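Local coordinates for putative periplasmic protein (Salmonella enterica subsp. enterica serovar Typhimurium, PDB 4J32) that probably protects the bacterium from the peptidoglycan-hydrolysing type VI secretion effector Tae4 by binding and inhibiting it in the periplasm, at residues 7-10 with 11-14; 76-79 with 80-83; 93-96 with 97-100. All blocks are in the same frame, centred on the assembly; numbering follows the deposited sequence. Where two conformers were deposited one is given.

Interaction 1: 7-10 with 11-14; sequences QYSQ and SELL. With FLC (citrate anion), chain J.
A capping box formed by S9 and E12 opens helix 10-26, each residue binding the other's backbone NH through its side chain. E12 N donates to S9 OG at 3.2 Å. In return S9 N donates to E12 OE1 at 2.8 Å. That bond is nearly straight (N-H...O 175°) and reaches the oxygen on its anti side, tilted from the carboxylate plane. The S9 torsion and the extended E12 chain set this up: S9 OG sits between its own backbone N and carbonyl carbon (chi1 72°), and the E12 chain, extended beyond CG, runs back toward the N-cap. OE1 is gripped again by a water that also donates to Q7 O, and it lies at the edge of the Y8 ring, whose plane is almost perpendicular to the carboxylate (84°).

Beneath the box the first helical bond runs from L13 N to S9 O over 2.8 Å. L13 CD2 rests against Y8 CB at 3.7 Å, an apolar contact on the side facing Y43, while Y8 OH bonds D84 of the second subunit. Q10, its chain bent at chi2, turns its amide to K48, Q49 and the carbonyl of Y46, with NE2 passing 3.5 Å from L13 CD1.

A citrate ion, probably from the crystallisation liquor, lies at the same helix end: S11 N donates to its OA2 at 2.7 Å. An anion here would be favoured by the helix dipole. Reciprocal side-chain-to-backbone bonding between the N-cap and N3 residues is the capping box that typically starts a helix.

Interaction 2: 76-79 with 80-83; sequences DFNT and MKCI
The F77 ring meets M80 obliquely, neither squarely on a face nor at an edge: M80 SD lies 5.1 Å from the ring centroid, 42° off the ring normal. This is a Met-aromatic contact in the first turn of helix 78-86, with F77 at the N-cap position. The two side chains run side by side in the same direction, and the bend of M80 at chi3 (-80°) brings its methyl CE to 3.9 Å from F77 CD1. Y69 touches both residues. Beyond them F77 packs on N135, and M80 on S134, of the putative cytoplasmic protein, so the pair forms part of the interface with that chain.

The backbone winds into the helix through K81 N to F77 O at 3.3 Å and I83 N to T79 O at 3.1 Å. The helix is also tied to its surroundings: C82 SG is joined to C22 SG in a disulfide, and D35 of the second subunit accepts from N78 N and T79 OG1.

The other flat group, the N78 amide, is met through its oxygen. K81, extended beyond CG, runs alongside N78 toward the start of the helix. Its ammonium has further partners in the carbonyl of L67 and a water that also lies within bonding distance of D76 O, which together with the amide help hold it. K81 NZ approaches N78 OD1 at 2.9 Å, almost in line with the amide carbonyl (C=O...N 161°).

Interaction 3: 93-96 with 97-100; sequences ELIK and RRVE
Helix 89-96 ends where segment 93-96 passes into segment 97-100: R97 N still closes a helical turn on E93 O at 2.8 Å, but R98 leaves the helical region for an extended backbone. The amide of R98 no longer makes an i to i-4 bond to L94 O and instead gives a weak one to I95 O at 3.4 Å. At this C-terminal end of the helix both arginines fold back over the last turn.

R97 bends at chi3 and lays its guanidinium across the backbone, with L94 CA 3.8 Å above one face, offset toward the rim. The methyl L94 CD1 and R97 NH2 are 3.8 Å apart, as are E93 CB and R97 NH1. Within the same turn, E93 and K96 form a weak salt bridge, NZ of K96 to OE2 of E93 at 3.5 Å.

R98 takes a different course. Its chain is extended from CG to NE, but a chi1 of 72° tucks CG over its own backbone, which carries the chain back alongside the carbonyl of I95; beyond that it packs on I53, while NH2 binds citrate OG1. The positive charge of R98 would probably interact favourably with the negative end of the helix dipole. R98 NH1 donates to I95 O at 2.8 Å, the oxygen nearly within the guanidinium plane but the donor 41° out of the carbonyl plane.

How the interactions relate
Along the chain the contacts come in the order 1, 2, 3, marking the start of helix 10-26, the start of helix 78-86 and the end of helix 89-96. Interactions 1 and 3 are neighbours, centres about 12 Å apart, and touch directly: L14 CD1 meets R98 CD at 3.6 Å, and I95 packs on S11 and L14, so the first and last helices meet at this end of the all-helical fold. Interaction 2 lies across the chain's centre, its own centre about 23 and 25 Å from the other two. The C22–C82 disulfide joins helix 10-26 to helix 78-86, so the first helix connects both ends.

Interaction 1: 7-10 with 11-14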
ATOM      1  N   GLN B   7       7.294 -17.434   4.542  1.00 24.50           N
ATOM      2  CA  GLN B   7       6.131 -18.306   4.660  0.50 25.64           C
ATOM      3  C   GLN B   7       5.255 -18.317   3.402  1.00 24.67           C
ATOM      4  O   GLN B   7       4.402 -19.211   3.242  1.00 26.03           O
ATOM      5  CB  GLN B   7       5.324 -17.950   5.915  0.50 26.08           C
ATOM      6  CG  GLN B   7       6.048 -18.325   7.215  0.50 28.32           C
ATOM      7  CD  GLN B   7       5.358 -17.807   8.471  0.50 29.06           C
ATOM      8  OE1 GLN B   7       4.130 -17.833   8.589  0.50 31.60           O
ATOM      9  NE2 GLN B   7       6.155 -17.336   9.422  0.50 31.00           N
ATOM     10  N   TYR B   8       5.481 -17.353   2.518  1.00 22.54           N
ATOM     11  CA  TYR B   8       4.670 -17.206   1.308  1.00 21.48           C
ATOM     12  C   TYR B   8       5.025 -18.238   0.235  1.00 21.84           C
ATOM     13  O   TYR B   8       6.202 -18.568   0.031  1.00 22.77           O
ATOM     14  CB  TYR B   8       4.802 -15.784   0.739  1.00 19.85           C
ATOM     15  CG  TYR B   8       4.214 -14.741   1.675  1.00 18.80           C
ATOM     16  CD1 TYR B   8       2.837 -14.691   1.909  1.00 20.74           C
ATOM     17  CD2 TYR B   8       5.042 -13.793   2.297  1.00 18.29           C
ATOM     18  CE1 TYR B   8       2.278 -13.739   2.786  1.00 21.02           C
ATOM     19  CE2 TYR B   8       4.497 -12.827   3.182  1.00 18.67           C
ATOM     20  CZ  TYR B   8       3.122 -12.813   3.405  1.00 21.05           C
ATOM     21  OH  TYR B   8       2.586 -11.876   4.264  1.00 19.68           O
ATOM     22  N   SER B   9       3.986 -18.724  -0.448  1.00 21.76           N
ATOM     23  CA  SER B   9       4.162 -19.581  -1.618  1.00 21.96           C
ATOM     24  C   SER B   9       4.713 -18.730  -2.776  1.00 20.67           C
ATOM     25  O   SER B   9       4.708 -17.495  -2.717  1.00 18.63           O
ATOM     26  CB  SER B   9       2.811 -20.171  -2.030  1.00 23.07           C
ATOM     27  OG  SER B   9       1.974 -19.162  -2.605  1.00 22.60           O
ATOM     28  N   GLN B  10       5.172 -19.391  -3.836  1.00 20.80           N
ATOM     29  CA  GLN B  10       5.694 -18.650  -5.000  1.00 20.37           C
ATOM     30  C   GLN B  10       4.662 -17.701  -5.619  1.00 19.48           C
ATOM     31  O   GLN B  10       4.980 -16.559  -5.964  1.00 18.04           O
ATOM     32  CB  GLN B  10       6.234 -19.617  -6.049  1.00 21.01           C
ATOM     33  CG  GLN B  10       7.500 -20.355  -5.586  1.00 20.77           C
ATOM     34  CD  GLN B  10       8.685 -19.394  -5.528  1.00 20.12           C
ATOM     35  OE1 GLN B  10       9.091 -18.847  -6.554  1.00 20.34           O
ATOM     36  NE2 GLN B  10       9.222 -19.172  -4.324  1.00 20.49           N
ATOM     37  N   SER B  11       3.427 -18.171  -5.784  1.00 20.21           N
ATOM     38  CA  SER B  11       2.376 -17.290  -6.317  0.50 19.71           C
ATOM     39  C   SER B  11       2.066 -16.107  -5.380  1.00 19.86           C
ATOM     40  O   SER B  11       1.887 -14.961  -5.841  1.00 18.67           O
ATOM     41  CB  SER B  11       1.109 -18.075  -6.652  0.50 21.04           C
ATOM     42  OG  SER B  11       0.472 -18.549  -5.480  0.50 20.01           O
ATOM     43  N   GLU B  12       2.025 -16.373  -4.072  1.00 19.98           N
ATOM     44  CA  GLU B  12       1.798 -15.339  -3.066  1.00 20.13           C
ATOM     45  C   GLU B  12       2.924 -14.315  -3.085  1.00 18.55           C
ATOM     46  O   GLU B  12       2.676 -13.107  -2.996  1.00 18.23           O
ATOM     47  CB  GLU B  12       1.718 -15.979  -1.665  1.00 19.90           C
ATOM     48  CG  GLU B  12       0.397 -16.699  -1.408  1.00 22.80           C
ATOM     49  CD  GLU B  12       0.364 -17.541  -0.118  1.00 25.68           C
ATOM     50  OE1 GLU B  12       1.416 -17.927   0.448  1.00 25.14           O
ATOM     51  OE2 GLU B  12      -0.768 -17.826   0.331  1.00 29.83           O
ATOM     52  N   LEU B  13       4.161 -14.772  -3.236  1.00 18.09           N
ATOM     53  CA  LEU B  13       5.294 -13.815  -3.343  1.00 16.76           C
ATOM     54  C   LEU B  13       5.106 -12.874  -4.535  1.00 16.72           C
ATOM     55  O   LEU B  13       5.383 -11.677  -4.446  1.00 15.93           O
ATOM     56  CB  LEU B  13       6.642 -14.536  -3.469  1.00 17.23           C
ATOM     57  CG  LEU B  13       7.197 -15.300  -2.269  1.00 18.27           C
ATOM     58  CD1 LEU B  13       8.399 -16.140  -2.705  1.00 18.38           C
ATOM     59  CD2 LEU B  13       7.603 -14.327  -1.142  1.00 17.97           C
ATOM     60  N   LEU B  14       4.657 -13.415  -5.659  1.00 17.34           N
ATOM     61  CA  LEU B  14       4.512 -12.604  -6.884  1.00 17.50           C
ATOM     62  C   LEU B  14       3.375 -11.590  -6.739  1.00 17.19           C
ATOM     63  O   LEU B  14       3.492 -10.454  -7.195  1.00 16.93           O
ATOM     64  CB  LEU B  14       4.290 -13.502  -8.108  1.00 17.78           C
ATOM     65  CG  LEU B  14       5.558 -14.280  -8.510  1.00 19.60           C
ATOM     66  CD1 LEU B  14       5.201 -15.412  -9.484  1.00 19.85           C
ATOM     67  CD2 LEU B  14       6.587 -13.351  -9.123  1.00 21.00           C
TER
HETATM   68  CAC FLC J 201       2.510 -21.972  -5.284  1.00 56.25           C
HETATM   69  CA  FLC J 201       1.189 -22.609  -4.913  1.00 57.20           C
HETATM   70  CB  FLC J 201       0.387 -22.892  -6.191  1.00 58.09           C
HETATM   71  CBC FLC J 201      -0.123 -24.317  -6.435  1.00 59.29           C
HETATM   72  CG  FLC J 201      -0.204 -21.728  -7.009  1.00 56.93           C
HETATM   73  CGC FLC J 201       0.563 -21.557  -8.298  1.00 55.75           C
HETATM   74  OA1 FLC J 201       3.517 -22.698  -5.362  1.00 57.65           O
HETATM   75  OA2 FLC J 201       2.567 -20.760  -5.504  1.00 52.20           O
HETATM   76  OB1 FLC J 201       0.510 -25.273  -5.917  1.00 60.83           O
HETATM   77  OB2 FLC J 201      -1.142 -24.506  -7.154  1.00 60.94           O
HETATM   78  OG1 FLC J 201       1.617 -22.228  -8.435  1.00 54.77           O
HETATM   79  OG2 FLC J 201       0.112 -20.761  -9.166  1.00 53.69           O
HETATM   80  OHB FLC J 201      -0.757 -22.676  -5.349  1.00 58.95           O
HETATM   81  O   HOH W   1       1.830 -19.973   2.216  1.00 32.44           O
HETATM   82  O   HOH W   2      -0.382 -20.312  -2.957  1.00 32.17           O

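Interaction 2: 76-79 with 80-83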
ATOM      1  N   ASP B  76      -6.200  11.957  -4.966  1.00 21.71           N
ATOM      2  CA  ASP B  76      -5.881  11.316  -6.229  1.00 22.51           C
ATOM      3  C   ASP B  76      -6.211   9.827  -6.203  1.00 21.13           C
ATOM      4  O   ASP B  76      -6.119   9.149  -7.237  1.00 21.39           O
ATOM      5  CB  ASP B  76      -4.404  11.531  -6.547  1.00 23.57           C
ATOM      6  CG  ASP B  76      -4.105  12.964  -6.928  1.00 26.91           C
ATOM      7  OD1 ASP B  76      -5.003  13.648  -7.440  1.00 28.63           O
ATOM      8  OD2 ASP B  76      -2.955  13.401  -6.742  1.00 31.55           O
ATOM      9  N   PHE B  77      -6.560   9.311  -5.028  1.00 19.94           N
ATOM     10  CA  PHE B  77      -6.827   7.859  -4.861  1.00 18.82           C
ATOM     11  C   PHE B  77      -5.710   6.932  -5.426  1.00 19.17           C
ATOM     12  O   PHE B  77      -5.996   5.900  -6.049  1.00 18.07           O
ATOM     13  CB  PHE B  77      -8.206   7.515  -5.456  1.00 19.50           C
ATOM     14  CG  PHE B  77      -9.351   8.199  -4.741  1.00 19.57           C
ATOM     15  CD1 PHE B  77      -9.818   7.703  -3.519  1.00 19.42           C
ATOM     16  CD2 PHE B  77      -9.964   9.326  -5.292  1.00 22.31           C
ATOM     17  CE1 PHE B  77     -10.890   8.334  -2.859  1.00 20.62           C
ATOM     18  CE2 PHE B  77     -11.040   9.960  -4.627  1.00 21.87           C
ATOM     19  CZ  PHE B  77     -11.489   9.456  -3.410  1.00 20.62           C
ATOM     20  N   ASN B  78      -4.441   7.301  -5.184  1.00 18.19           N
ATOM     21  CA  ASN B  78      -3.310   6.521  -5.670  1.00 19.02           C
ATOM     22  C   ASN B  78      -3.336   5.107  -5.085  1.00 17.74           C
ATOM     23  O   ASN B  78      -3.116   4.140  -5.803  1.00 17.93           O
ATOM     24  CB  ASN B  78      -1.992   7.233  -5.331  1.00 18.92           C
ATOM     25  CG  ASN B  78      -1.786   8.461  -6.180  1.00 22.14           C
ATOM     26  OD1 ASN B  78      -2.050   8.423  -7.380  1.00 24.29           O
ATOM     27  ND2 ASN B  78      -1.331   9.552  -5.574  1.00 22.64           N
ATOM     28  N   THR B  79      -3.653   5.013  -3.795  1.00 17.60           N
ATOM     29  CA  THR B  79      -3.665   3.717  -3.093  1.00 16.54           C
ATOM     30  C   THR B  79      -4.676   2.810  -3.810  1.00 16.58           C
ATOM     31  O   THR B  79      -4.440   1.623  -4.002  1.00 16.68           O
ATOM     32  CB  THR B  79      -4.097   3.886  -1.622  1.00 17.02           C
ATOM     33  OG1 THR B  79      -3.260   4.847  -0.959  1.00 17.11           O
ATOM     34  CG2 THR B  79      -4.007   2.530  -0.834  1.00 15.36           C
ATOM     35  N   MET B  80      -5.810   3.396  -4.196  1.00 16.65           N
ATOM     36  CA  MET B  80      -6.888   2.661  -4.866  1.00 17.41           C
ATOM     37  C   MET B  80      -6.478   2.054  -6.210  1.00 17.00           C
ATOM     38  O   MET B  80      -6.988   0.979  -6.616  1.00 16.92           O
ATOM     39  CB  MET B  80      -8.079   3.593  -5.083  1.00 17.34           C
ATOM     40  CG  MET B  80      -9.310   2.863  -5.520  1.00 19.27           C
ATOM     41  SD  MET B  80     -10.744   3.968  -5.656  1.00 20.42           S
ATOM     42  CE  MET B  80     -11.223   4.075  -3.925  1.00 21.33           C
ATOM     43  N   LYS B  81      -5.618   2.760  -6.944  1.00 17.86           N
ATOM     44  CA  LYS B  81      -5.128   2.248  -8.234  1.00 17.93           C
ATOM     45  C   LYS B  81      -4.452   0.879  -8.010  1.00 17.87           C
ATOM     46  O   LYS B  81      -4.668  -0.066  -8.789  1.00 18.09           O
ATOM     47  CB  LYS B  81      -4.163   3.255  -8.884  1.00 18.06           C
ATOM     48  CG  LYS B  81      -4.825   4.607  -9.162  1.00 18.29           C
ATOM     49  CD  LYS B  81      -3.826   5.688  -9.542  1.00 20.95           C
ATOM     50  CE  LYS B  81      -4.525   7.053  -9.480  1.00 22.48           C
ATOM     51  NZ  LYS B  81      -3.554   8.150  -9.862  1.00 24.99           N
ATOM     52  N   CYS B  82      -3.678   0.771  -6.926  1.00 17.32           N
ATOM     53  CA  CYS B  82      -2.933  -0.466  -6.653  1.00 17.84           C
ATOM     54  C   CYS B  82      -3.835  -1.563  -6.102  1.00 17.88           C
ATOM     55  O   CYS B  82      -3.619  -2.753  -6.372  1.00 17.42           O
ATOM     56  CB  CYS B  82      -1.769  -0.183  -5.716  1.00 16.78           C
ATOM     57  SG  CYS B  82      -0.574   0.879  -6.488  1.00 20.63           S
ATOM     58  N   ILE B  83      -4.871  -1.170  -5.362  1.00 16.80           N
ATOM     59  CA  ILE B  83      -5.829  -2.170  -4.871  1.00 17.15           C
ATOM     60  C   ILE B  83      -6.627  -2.739  -6.068  1.00 17.69           C
ATOM     61  O   ILE B  83      -6.827  -3.952  -6.171  1.00 17.36           O
ATOM     62  CB  ILE B  83      -6.741  -1.601  -3.740  1.00 17.30           C
ATOM     63  CG1 ILE B  83      -5.889  -1.412  -2.458  1.00 18.55           C
ATOM     64  CG2 ILE B  83      -7.928  -2.562  -3.455  1.00 18.84           C
ATOM     65  CD1 ILE B  83      -6.525  -0.653  -1.356  1.00 22.14           C
TER
HETATM   66  O   HOH W   3      -5.757  10.042  -9.693  1.00 19.30           O

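Interaction 3: 93-96 with 97-100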
ATOM      1  N   GLU B  93      -3.671 -14.279 -14.150  1.00 24.07           N
ATOM      2  CA  GLU B  93      -3.382 -15.274 -15.190  1.00 25.18           C
ATOM      3  C   GLU B  93      -1.897 -15.376 -15.512  1.00 24.09           C
ATOM      4  O   GLU B  93      -1.373 -16.468 -15.682  1.00 23.59           O
ATOM      5  CB  GLU B  93      -4.207 -15.012 -16.460  1.00 27.91           C
ATOM      6  CG  GLU B  93      -5.706 -15.174 -16.242  1.00 32.93           C
ATOM      7  CD  GLU B  93      -6.087 -16.514 -15.595  1.00 41.40           C
ATOM      8  OE1 GLU B  93      -5.655 -17.588 -16.083  1.00 43.82           O
ATOM      9  OE2 GLU B  93      -6.831 -16.486 -14.585  1.00 46.72           O
ATOM     10  N   LEU B  94      -1.219 -14.230 -15.577  1.00 22.79           N
ATOM     11  CA  LEU B  94       0.234 -14.186 -15.779  1.00 22.73           C
ATOM     12  C   LEU B  94       0.971 -15.025 -14.722  1.00 21.69           C
ATOM     13  O   LEU B  94       1.878 -15.809 -15.034  1.00 21.33           O
ATOM     14  CB  LEU B  94       0.732 -12.738 -15.692  1.00 21.21           C
ATOM     15  CG  LEU B  94       2.242 -12.476 -15.748  1.00 22.18           C
ATOM     16  CD1 LEU B  94       2.813 -12.837 -17.158  1.00 22.51           C
ATOM     17  CD2 LEU B  94       2.556 -11.025 -15.408  1.00 21.87           C
ATOM     18  N   ILE B  95       0.573 -14.832 -13.477  1.00 20.78           N
ATOM     19  CA  ILE B  95       1.202 -15.538 -12.366  1.00 21.03           C
ATOM     20  C   ILE B  95       0.885 -17.029 -12.427  1.00 22.67           C
ATOM     21  O   ILE B  95       1.753 -17.875 -12.174  1.00 22.96           O
ATOM     22  CB  ILE B  95       0.815 -14.877 -11.015  1.00 19.68           C
ATOM     23  CG1 ILE B  95       1.479 -13.498 -10.933  1.00 19.62           C
ATOM     24  CG2 ILE B  95       1.238 -15.771  -9.793  1.00 20.32           C
ATOM     25  CD1 ILE B  95       0.933 -12.575  -9.850  1.00 17.63           C
ATOM     26  N   LYS B  96      -0.358 -17.361 -12.759  1.00 24.67           N
ATOM     27  CA  LYS B  96      -0.769 -18.763 -12.806  1.00 27.51           C
ATOM     28  C   LYS B  96      -0.116 -19.524 -13.962  1.00 28.66           C
ATOM     29  O   LYS B  96       0.150 -20.739 -13.839  1.00 29.15           O
ATOM     30  CB  LYS B  96      -2.297 -18.862 -12.879  1.00 28.42           C
ATOM     31  CG  LYS B  96      -2.853 -20.279 -12.651  1.00 33.74           C
ATOM     32  CD  LYS B  96      -4.300 -20.401 -13.102  1.00 34.84           C
ATOM     33  CE  LYS B  96      -5.224 -19.451 -12.352  1.00 38.99           C
ATOM     34  NZ  LYS B  96      -6.590 -19.518 -12.951  1.00 44.22           N
ATOM     35  N   ARG B  97       0.139 -18.801 -15.067  1.00 27.83           N
ATOM     36  CA  ARG B  97       0.778 -19.325 -16.299  1.00 29.21           C
ATOM     37  C   ARG B  97       2.239 -19.608 -16.154  1.00 27.04           C
ATOM     38  O   ARG B  97       2.822 -20.217 -17.047  1.00 27.55           O
ATOM     39  CB  ARG B  97       0.765 -18.261 -17.434  1.00 29.48           C
ATOM     40  CG  ARG B  97      -0.390 -18.209 -18.333  1.00 34.28           C
ATOM     41  CD  ARG B  97      -0.005 -17.608 -19.710  1.00 33.58           C
ATOM     42  NE  ARG B  97       0.424 -16.204 -19.690  1.00 30.72           N
ATOM     43  CZ  ARG B  97      -0.376 -15.151 -19.542  1.00 30.96           C
ATOM     44  NH1 ARG B  97      -1.690 -15.295 -19.345  1.00 31.39           N
ATOM     45  NH2 ARG B  97       0.143 -13.930 -19.559  1.00 29.71           N
ATOM     46  N   ARG B  98       2.868 -19.084 -15.104  1.00 25.30           N
ATOM     47  CA  ARG B  98       4.309 -18.932 -15.095  1.00 24.26           C
ATOM     48  C   ARG B  98       5.070 -20.233 -15.384  1.00 25.85           C
ATOM     49  O   ARG B  98       4.676 -21.329 -14.944  1.00 26.75           O
ATOM     50  CB  ARG B  98       4.771 -18.296 -13.780  1.00 22.78           C
ATOM     51  CG  ARG B  98       4.677 -19.224 -12.580  1.00 21.96           C
ATOM     52  CD  ARG B  98       4.976 -18.507 -11.257  1.00 21.95           C
ATOM     53  NE  ARG B  98       4.912 -19.489 -10.179  1.00 21.73           N
ATOM     54  CZ  ARG B  98       3.785 -19.945  -9.625  1.00 24.44           C
ATOM     55  NH1 ARG B  98       2.593 -19.464  -9.981  1.00 23.64           N
ATOM     56  NH2 ARG B  98       3.848 -20.876  -8.680  1.00 26.00           N
ATOM     57  N   VAL B  99       6.145 -20.113 -16.156  1.00 25.64           N
ATOM     58  CA  VAL B  99       6.961 -21.275 -16.534  1.00 27.44           C
ATOM     59  C   VAL B  99       7.745 -21.814 -15.345  1.00 27.37           C
ATOM     60  O   VAL B  99       7.883 -23.030 -15.180  1.00 27.57           O
ATOM     61  CB  VAL B  99       7.944 -20.897 -17.678  1.00 28.67           C
ATOM     62  CG1 VAL B  99       8.849 -22.054 -18.009  1.00 30.84           C
ATOM     63  CG2 VAL B  99       7.155 -20.472 -18.883  1.00 30.51           C
ATOM     64  N   GLU B 100       8.248 -20.896 -14.523  1.00 25.78           N
ATOM     65  CA  GLU B 100       9.029 -21.237 -13.333  1.00 25.79           C
ATOM     66  C   GLU B 100       8.105 -21.314 -12.111  1.00 25.44           C
ATOM     67  O   GLU B 100       7.727 -20.286 -11.533  1.00 23.74           O
ATOM     68  CB  GLU B 100      10.143 -20.192 -13.121  1.00 24.62           C
ATOM     69  CG  GLU B 100      11.128 -20.136 -14.290  1.00 25.75           C
ATOM     70  CD  GLU B 100      11.702 -18.751 -14.582  1.00 24.30           C
ATOM     71  OE1 GLU B 100      10.985 -17.738 -14.409  1.00 21.25           O
ATOM     72  OE2 GLU B 100      12.886 -18.698 -15.003  1.00 25.77           O
TER